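Local coordinates for Esterase/lipase (Uncultured bacterium, PDB 3K6K), which probably hydrolyses carboxylic ester bonds as a bacterial homologue of hormone-sensitive lipase with the alpha/beta-hydrolase fold, at residues L117-A122 with P128-D133; G89-G94 with G160-A165; A136-L141 with A165-A170; Q40-M45 with A122-F127; D224-N227 with V233-D236. All coordinates share one frame; numbering follows the deposited sequence.

Contact 1 of 5, residues L117-A122 with P128-D133; sequences LDYRLA and PAAVDD
Arg-120 and Asp-133 bury the most surface in this contact and are joined twice. The backbone N of Arg-120 donates to OD2 of Asp-133 at 2.9 Å, through the anti lone pair and with a bent N-H...O angle of 145°. The arginine side chain then turns back over the acid, bent at chi3 (18°), and its NH1 forms a salt bridge with OD1 of Asp-133. Here the carboxylate stands nearly upright on one guanidinium face, the two planes 81° apart. Ala-129 CB lies instead at the guanidinium edge, 3.3 Å from NH2 of Arg-120. The pairing ties the loop leaving strand 113-117 to the first turns of helix 129-145, the strand-to-helix step of an alpha/beta-hydrolase crossover. Ala-130 adds both an apolar and a polar link. Its CB approaches the Tyr-119 ring obliquely, 3.3 Å from CD1, and also touches Arg-120 O. A water bridges the two backbones, accepting from Ala-130 N at 2.8 Å and donating to Arg-120 O at 3.1 Å. Tyr-119 sends its hydroxyl away to His-87 O and stacks its ring on the His-87 imidazole.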
# COMPACT_ATOMS: atom_id res chain seq x y z
N LEU A 117 21.20 -12.80 -8.57
CA LEU A 117 21.20 -14.07 -9.25
C LEU A 117 21.21 -13.89 -10.74
O LEU A 117 20.47 -13.09 -11.22
CB LEU A 117 19.99 -14.88 -8.85
CG LEU A 117 20.07 -16.31 -9.32
CD1 LEU A 117 20.93 -17.07 -8.29
CD2 LEU A 117 18.68 -16.94 -9.50
N ASP A 118 22.05 -14.64 -11.46
CA ASP A 118 21.92 -14.76 -12.94
C ASP A 118 21.00 -15.91 -13.32
O ASP A 118 21.41 -16.85 -14.02
CB ASP A 118 23.31 -14.90 -13.63
CG ASP A 118 23.36 -14.31 -15.05
OD1 ASP A 118 22.37 -14.30 -15.83
OD2 ASP A 118 24.43 -13.82 -15.40
N TYR A 119 19.75 -15.89 -12.85
CA TYR A 119 18.79 -16.93 -13.23
C TYR A 119 18.69 -16.99 -14.73
O TYR A 119 19.02 -16.05 -15.39
CB TYR A 119 17.39 -16.68 -12.63
CG TYR A 119 16.70 -15.45 -13.12
CD1 TYR A 119 15.93 -15.48 -14.28
CD2 TYR A 119 16.79 -14.26 -12.42
CE1 TYR A 119 15.30 -14.33 -14.74
CE2 TYR A 119 16.16 -13.07 -12.88
CZ TYR A 119 15.45 -13.13 -14.03
OH TYR A 119 14.82 -12.01 -14.46
N ARG A 120 18.22 -18.12 -15.25
CA ARG A 120 18.11 -18.38 -16.67
C ARG A 120 16.99 -17.62 -17.32
O ARG A 120 15.85 -17.61 -16.82
CB ARG A 120 17.90 -19.88 -16.94
CG ARG A 120 19.18 -20.62 -17.32
CD ARG A 120 19.24 -22.09 -16.94
NE ARG A 120 17.94 -22.69 -16.66
CZ ARG A 120 17.76 -23.54 -15.65
NH1 ARG A 120 18.79 -23.80 -14.86
NH2 ARG A 120 16.59 -24.10 -15.39
N LEU A 121 17.32 -17.07 -18.48
CA LEU A 121 16.37 -16.32 -19.32
C LEU A 121 15.67 -17.09 -20.40
O LEU A 121 16.13 -18.13 -20.79
CB LEU A 121 17.12 -15.19 -20.01
CG LEU A 121 17.44 -14.03 -19.11
CD1 LEU A 121 18.08 -12.97 -19.99
CD2 LEU A 121 16.11 -13.52 -18.41
N ALA A 122 14.59 -16.53 -20.93
CA ALA A 122 13.87 -17.06 -22.06
C ALA A 122 14.13 -16.14 -23.27
O ALA A 122 14.55 -15.00 -23.08
CB ALA A 122 12.41 -17.11 -21.74
N PRO A 128 9.47 -23.46 -16.71
CA PRO A 128 9.82 -22.96 -15.34
C PRO A 128 11.29 -22.69 -14.98
O PRO A 128 11.63 -22.67 -13.77
CB PRO A 128 9.40 -24.12 -14.44
CG PRO A 128 9.73 -25.38 -15.33
CD PRO A 128 9.27 -24.93 -16.72
N ALA A 129 12.13 -22.49 -15.99
CA ALA A 129 13.57 -22.49 -15.71
C ALA A 129 14.00 -21.50 -14.61
O ALA A 129 14.64 -21.90 -13.61
CB ALA A 129 14.37 -22.29 -16.99
N ALA A 130 13.66 -20.22 -14.80
CA ALA A 130 14.05 -19.15 -13.85
C ALA A 130 13.53 -19.40 -12.43
O ALA A 130 14.26 -19.16 -11.43
CB ALA A 130 13.55 -17.77 -14.38
N VAL A 131 12.30 -19.88 -12.32
CA VAL A 131 11.83 -20.32 -11.03
C VAL A 131 12.72 -21.38 -10.39
O VAL A 131 13.12 -21.21 -9.21
CB VAL A 131 10.42 -20.80 -11.07
CG1 VAL A 131 10.02 -21.20 -9.70
CG2 VAL A 131 9.51 -19.73 -11.57
N ASP A 132 13.07 -22.46 -11.12
CA ASP A 132 13.79 -23.53 -10.40
C ASP A 132 15.15 -23.05 -9.95
O ASP A 132 15.62 -23.44 -8.88
CB ASP A 132 13.96 -24.80 -11.21
CG ASP A 132 12.66 -25.36 -11.72
OD1 ASP A 132 12.73 -25.92 -12.83
OD2 ASP A 132 11.60 -25.24 -11.04
N ASP A 133 15.74 -22.16 -10.74
CA ASP A 133 16.99 -21.53 -10.46
C ASP A 133 16.92 -20.69 -9.14
O ASP A 133 17.78 -20.81 -8.20
CB ASP A 133 17.29 -20.61 -11.66
CG ASP A 133 17.97 -21.34 -12.86
OD1 ASP A 133 18.18 -22.58 -12.80
OD2 ASP A 133 18.33 -20.63 -13.86
O HOH W 1 13.19 -19.17 -17.40

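Contact 2 of 5, residues G89-G94 with G160-A165; sequences GGYISG and GGLTTA
Apolar contact alone joins Tyr-91 to Leu-162, with the phenol and the leucine branch sliding past each other in opposite directions. Leu-162 CD2 sits at the edge of the Tyr-91 ring, in its plane and 3.4 Å from CE2; CG of Leu-162 is almost as near, 3.5 Å from the same CE2. Tyr-91 CG stands anti to its carbonyl carbon (chi1 -65°), a setting from which the ring reaches out to the helix although the two CA atoms remain 9.3 Å apart. At the ring's far end OH passes 3.8 Å from CA of Gly-161, where the bare glycine backbone lets it come close.

No hydrogen bond crosses between the segments. Within 89-94, Gly-89 O accepts from Ile-92 N at 3.0 Å and from Ser-93 OG at 2.8 Å, which folds the loop into a compact turn. Gly-89 and Gly-90 belong to the His-Gly-Gly-Gly sequence that lines the oxyanion hole in hormone-sensitive lipase relatives, and probably here.

Tyr-91 is also stacked on Tyr-219 of helix 209-220. Leu-162, on helix 158-172 just beyond the likely nucleophile elbow, packs further against Tyr-119 and against Ala-130, Val-131 and Cys-134 of helix 129-145.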
# COMPACT_ATOMS: atom_id res chain seq x y z
N GLY A 89 13.46 -7.49 -16.43
CA GLY A 89 13.70 -7.49 -17.87
C GLY A 89 12.76 -8.43 -18.62
O GLY A 89 13.11 -9.02 -19.65
N GLY A 90 11.53 -8.57 -18.11
CA GLY A 90 10.52 -9.28 -18.87
C GLY A 90 10.71 -10.78 -19.00
O GLY A 90 10.11 -11.39 -19.87
N TYR A 91 11.54 -11.35 -18.12
CA TYR A 91 11.98 -12.73 -18.17
C TYR A 91 12.84 -13.01 -19.41
O TYR A 91 13.22 -14.15 -19.63
CB TYR A 91 10.82 -13.70 -18.12
CG TYR A 91 10.01 -13.70 -16.83
CD1 TYR A 91 8.83 -12.96 -16.70
CD2 TYR A 91 10.41 -14.47 -15.74
CE1 TYR A 91 8.08 -13.01 -15.53
CE2 TYR A 91 9.67 -14.52 -14.57
CZ TYR A 91 8.52 -13.79 -14.46
OH TYR A 91 7.80 -13.86 -13.25
N ILE A 92 13.18 -11.99 -20.19
CA ILE A 92 13.94 -12.27 -21.41
C ILE A 92 15.25 -11.52 -21.51
O ILE A 92 16.00 -11.73 -22.46
CB ILE A 92 13.11 -12.04 -22.71
CG1 ILE A 92 12.66 -10.61 -22.81
CG2 ILE A 92 11.85 -12.91 -22.75
CD1 ILE A 92 12.25 -10.19 -24.25
N SER A 93 15.53 -10.63 -20.56
CA SER A 93 16.76 -9.88 -20.55
C SER A 93 17.13 -9.51 -19.14
O SER A 93 16.39 -9.78 -18.20
CB SER A 93 16.61 -8.62 -21.36
OG SER A 93 15.36 -8.01 -21.07
N GLY A 94 18.30 -8.90 -18.98
CA GLY A 94 18.67 -8.28 -17.76
C GLY A 94 19.76 -9.16 -17.22
O GLY A 94 19.92 -10.25 -17.72
N GLY A 160 10.60 -9.13 -9.48
CA GLY A 160 9.48 -9.09 -8.50
C GLY A 160 8.49 -10.26 -8.61
O GLY A 160 8.10 -10.83 -7.59
N GLY A 161 8.07 -10.59 -9.82
CA GLY A 161 7.33 -11.83 -10.06
C GLY A 161 7.95 -13.07 -9.41
O GLY A 161 7.30 -13.77 -8.64
N LEU A 162 9.22 -13.30 -9.72
CA LEU A 162 9.97 -14.43 -9.22
C LEU A 162 10.21 -14.40 -7.73
O LEU A 162 10.30 -15.47 -7.12
CB LEU A 162 11.30 -14.58 -9.97
CG LEU A 162 11.23 -14.76 -11.50
CD1 LEU A 162 12.56 -14.39 -12.10
CD2 LEU A 162 10.79 -16.24 -11.91
N THR A 163 10.37 -13.21 -7.13
CA THR A 163 10.45 -13.17 -5.69
C THR A 163 9.20 -13.72 -4.98
O THR A 163 9.33 -14.36 -3.96
CB THR A 163 10.96 -11.86 -5.07
OG1 THR A 163 10.07 -11.41 -4.00
CG2 THR A 163 11.21 -10.82 -6.07
N THR A 164 8.02 -13.52 -5.54
CA THR A 164 6.83 -14.23 -5.06
C THR A 164 6.79 -15.71 -5.47
O THR A 164 6.97 -16.58 -4.59
CB THR A 164 5.59 -13.50 -5.35
OG1 THR A 164 5.66 -12.30 -4.61
CG2 THR A 164 4.34 -14.28 -4.87
N ALA A 165 6.58 -15.98 -6.76
CA ALA A 165 6.75 -17.34 -7.34
C ALA A 165 7.81 -18.27 -6.72
O ALA A 165 7.50 -19.32 -6.21
CB ALA A 165 6.97 -17.22 -8.82

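Contact 3 of 5, residues A136-L141 with A165-A170; sequences AAYRAL and ASMLKA
Tyr-138 and Met-167 make the close part of this helix-helix contact, a Met-aromatic pair in which the thioether lies over one ring face. The SD of Met-167 is 4.2 Å from the centroid of the Tyr-138 ring and 19° off its normal. The methyl CE is a CH-pi partner of the same face, 4.0 Å from the centroid of that ring but displaced toward the rim, so that its nearest ring atom is CD1 of Tyr-138 at 3.7 Å. The two side chains cross at about a right angle. Bends at chi2 (-62°) and chi3 (107°) curl the methionine back and bring sulfur and methyl over the ring together. Ala-170 supplies a third surface: its CB meets CD1 of Tyr-138 obliquely at 4.0 Å, one helical turn beyond Met-167. Side chains span the gap here, for even at their closest the backbones are 8.0 Å apart, between CA of Tyr-138 and CA of Ala-170.

The solvent side is looser. Arg-139 is exposed, and its side chain comes no nearer than 6.6 Å to 165-170, while Lys-169 is partly exposed and has a long, weak ion pair with Glu-172 on its own helix.

Beneath the helices, Tyr-138 also rests on Leu-84, Ile-151 and Ile-153 of the central sheet, which places its ring in the helix-sheet interface of the alpha/beta-hydrolase fold. Its OH is hydrogen-bonded to Pro-176 O. No hydrogen bond crosses between the two segments, so their attachment rests on dispersion and sulfur-aromatic contact, while the phenol's polar end is satisfied by the loop after helix 158-172.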
# COMPACT_ATOMS: atom_id res chain seq x y z
N ALA A 136 16.52 -23.04 -6.26
CA ALA A 136 17.79 -23.71 -6.02
C ALA A 136 18.72 -22.76 -5.31
O ALA A 136 19.37 -23.15 -4.34
CB ALA A 136 18.37 -24.20 -7.30
N ALA A 137 18.73 -21.48 -5.72
CA ALA A 137 19.64 -20.50 -5.09
C ALA A 137 19.28 -20.27 -3.61
O ALA A 137 20.15 -20.26 -2.73
CB ALA A 137 19.59 -19.20 -5.87
N TYR A 138 17.99 -20.13 -3.35
CA TYR A 138 17.48 -19.95 -2.00
C TYR A 138 17.89 -21.11 -1.10
O TYR A 138 18.46 -20.91 -0.04
CB TYR A 138 15.96 -19.80 -2.04
CG TYR A 138 15.36 -19.60 -0.68
CD1 TYR A 138 14.32 -20.41 -0.24
CD2 TYR A 138 15.84 -18.61 0.17
CE1 TYR A 138 13.74 -20.21 0.98
CE2 TYR A 138 15.30 -18.42 1.43
CZ TYR A 138 14.25 -19.23 1.83
OH TYR A 138 13.69 -19.03 3.05
N ARG A 139 17.60 -22.32 -1.56
CA ARG A 139 17.99 -23.54 -0.83
C ARG A 139 19.47 -23.45 -0.46
O ARG A 139 19.86 -23.56 0.73
CB ARG A 139 17.70 -24.77 -1.70
CG ARG A 139 17.72 -26.14 -1.02
CD ARG A 139 17.19 -27.21 -2.03
NE ARG A 139 16.27 -28.18 -1.41
CZ ARG A 139 14.99 -28.43 -1.78
NH1 ARG A 139 14.39 -27.79 -2.80
NH2 ARG A 139 14.31 -29.35 -1.11
N ALA A 140 20.29 -23.12 -1.45
CA ALA A 140 21.71 -23.00 -1.22
C ALA A 140 22.03 -21.87 -0.29
O ALA A 140 22.98 -21.94 0.49
CB ALA A 140 22.44 -22.84 -2.54
N LEU A 141 21.25 -20.80 -0.36
CA LEU A 141 21.52 -19.65 0.50
C LEU A 141 21.11 -19.93 1.98
O LEU A 141 21.72 -19.39 2.93
CB LEU A 141 20.84 -18.40 -0.15
CG LEU A 141 20.74 -17.02 0.49
CD1 LEU A 141 22.10 -16.36 0.81
CD2 LEU A 141 19.90 -16.15 -0.46
N ALA A 165 6.58 -15.98 -6.76
CA ALA A 165 6.75 -17.34 -7.34
C ALA A 165 7.81 -18.27 -6.72
O ALA A 165 7.50 -19.32 -6.21
CB ALA A 165 6.97 -17.22 -8.82
N SER A 166 9.09 -17.88 -6.70
CA SER A 166 10.12 -18.71 -6.03
C SER A 166 9.80 -19.15 -4.58
O SER A 166 10.25 -20.22 -4.13
CB SER A 166 11.47 -17.97 -5.99
OG SER A 166 11.46 -16.86 -5.07
N MET A 167 9.04 -18.33 -3.84
CA MET A 167 8.76 -18.65 -2.45
C MET A 167 7.54 -19.57 -2.36
O MET A 167 7.47 -20.43 -1.46
CB MET A 167 8.61 -17.39 -1.57
CG MET A 167 9.89 -16.64 -1.46
SD MET A 167 11.19 -17.68 -0.68
CE MET A 167 12.24 -18.07 -2.12
N LEU A 168 6.58 -19.37 -3.28
CA LEU A 168 5.49 -20.31 -3.42
C LEU A 168 6.03 -21.74 -3.62
O LEU A 168 5.68 -22.64 -2.87
CB LEU A 168 4.53 -19.87 -4.53
CG LEU A 168 3.70 -18.62 -4.18
CD1 LEU A 168 2.96 -18.03 -5.36
CD2 LEU A 168 2.72 -18.92 -3.06
N LYS A 169 6.96 -21.91 -4.57
CA LYS A 169 7.64 -23.19 -4.84
C LYS A 169 8.49 -23.60 -3.62
O LYS A 169 8.51 -24.78 -3.20
CB LYS A 169 8.54 -23.05 -6.07
CG LYS A 169 8.55 -24.23 -7.07
CD LYS A 169 9.26 -25.47 -6.59
CE LYS A 169 9.09 -26.64 -7.59
NZ LYS A 169 7.61 -26.87 -7.72
N ALA A 170 9.22 -22.63 -3.08
CA ALA A 170 10.02 -22.91 -1.91
C ALA A 170 9.06 -23.46 -0.83
O ALA A 170 9.39 -24.41 -0.14
CB ALA A 170 10.74 -21.67 -1.45

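Contact 4 of 5, residues Q40-M45 with A122-F127; sequences QKRAGM and APENPF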
# COMPACT_ATOMS: atom_id res chain seq x y z
N GLN A 40 20.81 -8.26 -29.46
CA GLN A 40 21.28 -6.86 -29.51
C GLN A 40 20.64 -6.04 -28.39
O GLN A 40 21.27 -5.18 -27.79
CB GLN A 40 20.93 -6.24 -30.85
CG GLN A 40 22.08 -6.08 -31.80
CD GLN A 40 21.58 -5.65 -33.17
OE1 GLN A 40 21.50 -6.48 -34.08
NE2 GLN A 40 21.21 -4.37 -33.31
N LYS A 41 19.38 -6.31 -28.10
CA LYS A 41 18.69 -5.61 -27.05
C LYS A 41 19.44 -5.89 -25.72
O LYS A 41 19.75 -4.98 -24.95
CB LYS A 41 17.23 -6.05 -27.04
CG LYS A 41 16.21 -5.12 -26.39
CD LYS A 41 14.69 -5.53 -26.74
CE LYS A 41 14.22 -5.12 -28.19
NZ LYS A 41 12.73 -5.14 -28.40
N ARG A 42 19.80 -7.14 -25.51
CA ARG A 42 20.53 -7.57 -24.36
C ARG A 42 21.92 -6.94 -24.29
O ARG A 42 22.28 -6.37 -23.24
CB ARG A 42 20.63 -9.09 -24.30
CG ARG A 42 19.25 -9.83 -24.24
CD ARG A 42 19.59 -11.25 -23.81
NE ARG A 42 18.43 -12.11 -23.70
CZ ARG A 42 18.47 -13.45 -23.81
NH1 ARG A 42 19.60 -14.10 -24.09
NH2 ARG A 42 17.35 -14.15 -23.67
N ALA A 43 22.65 -7.02 -25.42
CA ALA A 43 23.97 -6.40 -25.56
C ALA A 43 23.94 -4.90 -25.30
O ALA A 43 24.83 -4.39 -24.65
CB ALA A 43 24.62 -6.71 -26.92
N GLY A 44 22.88 -4.23 -25.78
CA GLY A 44 22.66 -2.79 -25.62
C GLY A 44 22.11 -2.31 -24.28
O GLY A 44 22.41 -1.21 -23.83
N MET A 45 21.30 -3.13 -23.62
CA MET A 45 21.03 -2.92 -22.22
C MET A 45 22.34 -3.01 -21.43
O MET A 45 22.59 -2.20 -20.56
CB MET A 45 20.04 -3.95 -21.74
CG MET A 45 19.26 -3.57 -20.51
SD MET A 45 18.05 -4.87 -20.09
CE MET A 45 17.38 -5.18 -21.77
N ALA A 122 14.59 -16.53 -20.93
CA ALA A 122 13.87 -17.06 -22.06
C ALA A 122 14.13 -16.14 -23.27
O ALA A 122 14.55 -15.00 -23.08
CB ALA A 122 12.41 -17.11 -21.74
N PRO A 123 13.91 -16.62 -24.52
CA PRO A 123 13.35 -17.90 -24.90
C PRO A 123 14.34 -19.08 -24.87
O PRO A 123 13.91 -20.22 -25.06
CB PRO A 123 12.85 -17.64 -26.31
CG PRO A 123 13.89 -16.78 -26.88
CD PRO A 123 14.32 -15.86 -25.72
N GLU A 124 15.63 -18.86 -24.60
CA GLU A 124 16.47 -20.05 -24.54
C GLU A 124 15.77 -21.01 -23.59
O GLU A 124 15.24 -22.03 -24.04
CB GLU A 124 17.95 -19.80 -24.21
CG GLU A 124 18.28 -18.56 -23.41
CD GLU A 124 18.33 -17.30 -24.25
OE1 GLU A 124 17.25 -16.79 -24.64
OE2 GLU A 124 19.45 -16.84 -24.53
N ASN A 125 15.64 -20.61 -22.33
CA ASN A 125 15.03 -21.41 -21.32
C ASN A 125 13.72 -20.80 -20.82
O ASN A 125 13.76 -19.86 -20.03
CB ASN A 125 16.02 -21.57 -20.19
CG ASN A 125 17.45 -21.88 -20.67
OD1 ASN A 125 18.22 -20.97 -21.00
ND2 ASN A 125 17.81 -23.15 -20.67
N PRO A 126 12.55 -21.31 -21.27
CA PRO A 126 11.22 -20.83 -20.87
C PRO A 126 10.76 -21.26 -19.45
O PRO A 126 11.46 -22.00 -18.75
CB PRO A 126 10.28 -21.46 -21.91
CG PRO A 126 11.17 -22.15 -22.91
CD PRO A 126 12.44 -22.46 -22.19
N PHE A 127 9.58 -20.79 -19.03
CA PHE A 127 9.00 -21.28 -17.78
C PHE A 127 9.03 -22.81 -17.80
O PHE A 127 8.56 -23.40 -18.79
CB PHE A 127 7.55 -20.81 -17.62
CG PHE A 127 6.86 -21.46 -16.47
CD1 PHE A 127 7.08 -21.02 -15.17
CD2 PHE A 127 6.02 -22.54 -16.67
CE1 PHE A 127 6.46 -21.64 -14.09
CE2 PHE A 127 5.41 -23.15 -15.61
CZ PHE A 127 5.62 -22.71 -14.32
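Arg-42 grips Glu-124 end-on with two nitrogens, each taking a different carboxylate oxygen. NH1 of Arg-42 donates to OE2 of Glu-124 at 2.8 Å along a nearly straight N-H...O line of 171°. NH2 of Arg-42 reaches OE1 of Glu-124, also at 2.8 Å, by a more bent path. This is a bidentate salt bridge without coplanarity: the guanidinium and carboxylate planes are 41° apart, and both acid oxygens are approached from above the carboxylate plane. OE2 nevertheless lies close to the guanidinium plane, whereas OE1 is tilted from it. The arginine chain is extended from CG to NE and comes at the acid from the opposite direction; the glutamate bends at chi2 (-81°), turning its carboxylate to face the incoming group.

The remaining guanidinium nitrogen, NE, is hydrogen-bonded to Ile-92 O, so each of the three nitrogens has an acceptor. Ala-122 O adds a further close oxygen at the guanidinium edge, 3.0 Å from NH2 of Arg-42. The carbonyl of Ala-122 belongs to the cis peptide before Pro-123, whose CD lies obliquely to the guanidinium, 4.0 Å from the same NH2.

The bridge thus fastens helix 38-49, probably part of the N-terminal cap region as in hormone-sensitive lipase relatives, to the loop between strand 113-117 and helix 129-145. Ala-122 is paired through its backbone with Tyr-91 of the loop after strand 82-86, and Pro-123 packs on Leu-218 of helix 209-220.

Contact 5 of 5, residues D224-N227 with V233-D236; sequences DRKN and VYAD
Tyr-234 OH, at the end of the ring that packs on Lys-226, is held by two weak hydrogen bonds, to Asp-189 OD1 and Thr-191 OG1. The partner segment is a type I beta turn from Asp-224 to Asn-227, closed by Asn-227 N donating to Asp-224 O at 3.1 Å. Within it, OD1 of Asp-224 accepts a weak bond of 3.4 Å from Lys-226 N, the pattern of an Asx turn. Both segments lie in the long surface connection between helix 209-220 and strand 243-248 of the alpha/beta-hydrolase fold.

The touching is done by the aliphatic part of the lysine. CD of Lys-226 stands over the centre of the Tyr-234 ring, 4.1 Å from its centroid and 5° off the normal, as a CH-pi contact; CB lies nearer the root of the ring, 4.0 Å from CD2 of Tyr-234. The ammonium continues past the centre: NZ of Lys-226 is 5.6 Å from the ring centroid, at most a weak cation-pi attraction. Lys-226 O also touches CB of Tyr-234, at 3.8 Å.

The preceding residue, Arg-225, sends its guanidinium into a salt bridge with Glu-217 that ties the turn to helix 209-220. A sulfate ion, probably from the crystallisation liquor, lies close to the Tyr-234 side chain. On the ring face opposite Lys-226, CG1 of Val-233 sits over the centre of Tyr-234, 3.9 Å above its plane.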
# COMPACT_ATOMS: atom_id res chain seq x y z
N ASP A 224 0.00 -22.00 -19.34
CA ASP A 224 -1.15 -21.14 -19.11
C ASP A 224 -0.73 -19.83 -18.42
O ASP A 224 0.10 -19.85 -17.48
CB ASP A 224 -2.26 -21.85 -18.32
CG ASP A 224 -3.44 -20.92 -17.96
OD1 ASP A 224 -3.79 -19.96 -18.72
OD2 ASP A 224 -4.05 -21.14 -16.90
N ARG A 225 -1.31 -18.71 -18.86
CA ARG A 225 -0.86 -17.41 -18.39
C ARG A 225 -1.26 -17.19 -16.96
O ARG A 225 -0.77 -16.26 -16.36
CB ARG A 225 -1.38 -16.28 -19.26
CG ARG A 225 -0.37 -15.80 -20.28
CD ARG A 225 -1.04 -15.03 -21.41
NE ARG A 225 -0.12 -14.88 -22.55
CZ ARG A 225 0.87 -13.98 -22.63
NH1 ARG A 225 1.15 -13.11 -21.64
NH2 ARG A 225 1.63 -13.97 -23.73
N LYS A 226 -2.14 -18.04 -16.42
CA LYS A 226 -2.63 -17.92 -15.04
C LYS A 226 -2.12 -19.06 -14.14
O LYS A 226 -2.61 -19.28 -13.03
CB LYS A 226 -4.14 -17.86 -15.02
CG LYS A 226 -4.70 -16.90 -15.98
CD LYS A 226 -6.12 -16.67 -15.56
CE LYS A 226 -7.06 -16.57 -16.75
NZ LYS A 226 -8.42 -16.26 -16.20
N ASN A 227 -1.13 -19.78 -14.63
CA ASN A 227 -0.36 -20.59 -13.75
C ASN A 227 0.05 -19.74 -12.55
O ASN A 227 0.66 -18.70 -12.72
CB ASN A 227 0.89 -21.04 -14.47
CG ASN A 227 1.58 -22.18 -13.80
OD1 ASN A 227 1.86 -23.20 -14.44
ND2 ASN A 227 1.90 -22.02 -12.52
N VAL A 233 -0.44 -13.34 -9.02
CA VAL A 233 -1.73 -12.76 -8.76
C VAL A 233 -2.87 -13.83 -8.66
O VAL A 233 -3.82 -13.69 -7.88
CB VAL A 233 -1.98 -11.61 -9.76
CG1 VAL A 233 -3.37 -11.45 -10.08
CG2 VAL A 233 -1.41 -10.31 -9.20
N TYR A 234 -2.76 -14.92 -9.40
CA TYR A 234 -3.77 -15.97 -9.39
C TYR A 234 -3.44 -17.06 -8.38
O TYR A 234 -4.14 -18.03 -8.33
CB TYR A 234 -3.99 -16.52 -10.83
CG TYR A 234 -4.41 -15.37 -11.74
CD1 TYR A 234 -5.72 -14.87 -11.70
CD2 TYR A 234 -3.48 -14.72 -12.55
CE1 TYR A 234 -6.08 -13.77 -12.48
CE2 TYR A 234 -3.84 -13.63 -13.33
CZ TYR A 234 -5.13 -13.15 -13.29
OH TYR A 234 -5.48 -12.05 -14.06
N ALA A 235 -2.41 -16.91 -7.55
CA ALA A 235 -2.00 -18.00 -6.61
C ALA A 235 -2.87 -18.14 -5.33
O ALA A 235 -3.73 -17.31 -5.04
CB ALA A 235 -0.53 -17.86 -6.22
N ASP A 236 -2.62 -19.21 -4.58
CA ASP A 236 -2.99 -19.29 -3.19
C ASP A 236 -1.77 -18.73 -2.49
O ASP A 236 -0.72 -19.36 -2.39
CB ASP A 236 -3.27 -20.72 -2.74
CG ASP A 236 -3.32 -20.86 -1.23
OD1 ASP A 236 -3.36 -19.82 -0.54
OD2 ASP A 236 -3.29 -22.02 -0.75

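Overall arrangement
Contacts 1, 2 and 3 are buried and share two helices: 129-145 serves contacts 1 and 3, and 158-172 serves contacts 2 and 3. Contacts 2 and 3 are wholly apolar across their segments, whereas contact 1 adds a salt bridge and a water bridge where a loop enters its helix. Contact 4, partly buried, depends on a charged pair and meets contact 1 at the shared Ala-122; it is also bonded to contact 2 through Ile-92 O and Arg-42 NE. Contact 5 is a surface contact with an aliphatic chain on a ring. It touches contact 4 where Phe-127 packs on Asn-227, and contact 3 by packing of Ala-235 and Asp-236 against Leu-168.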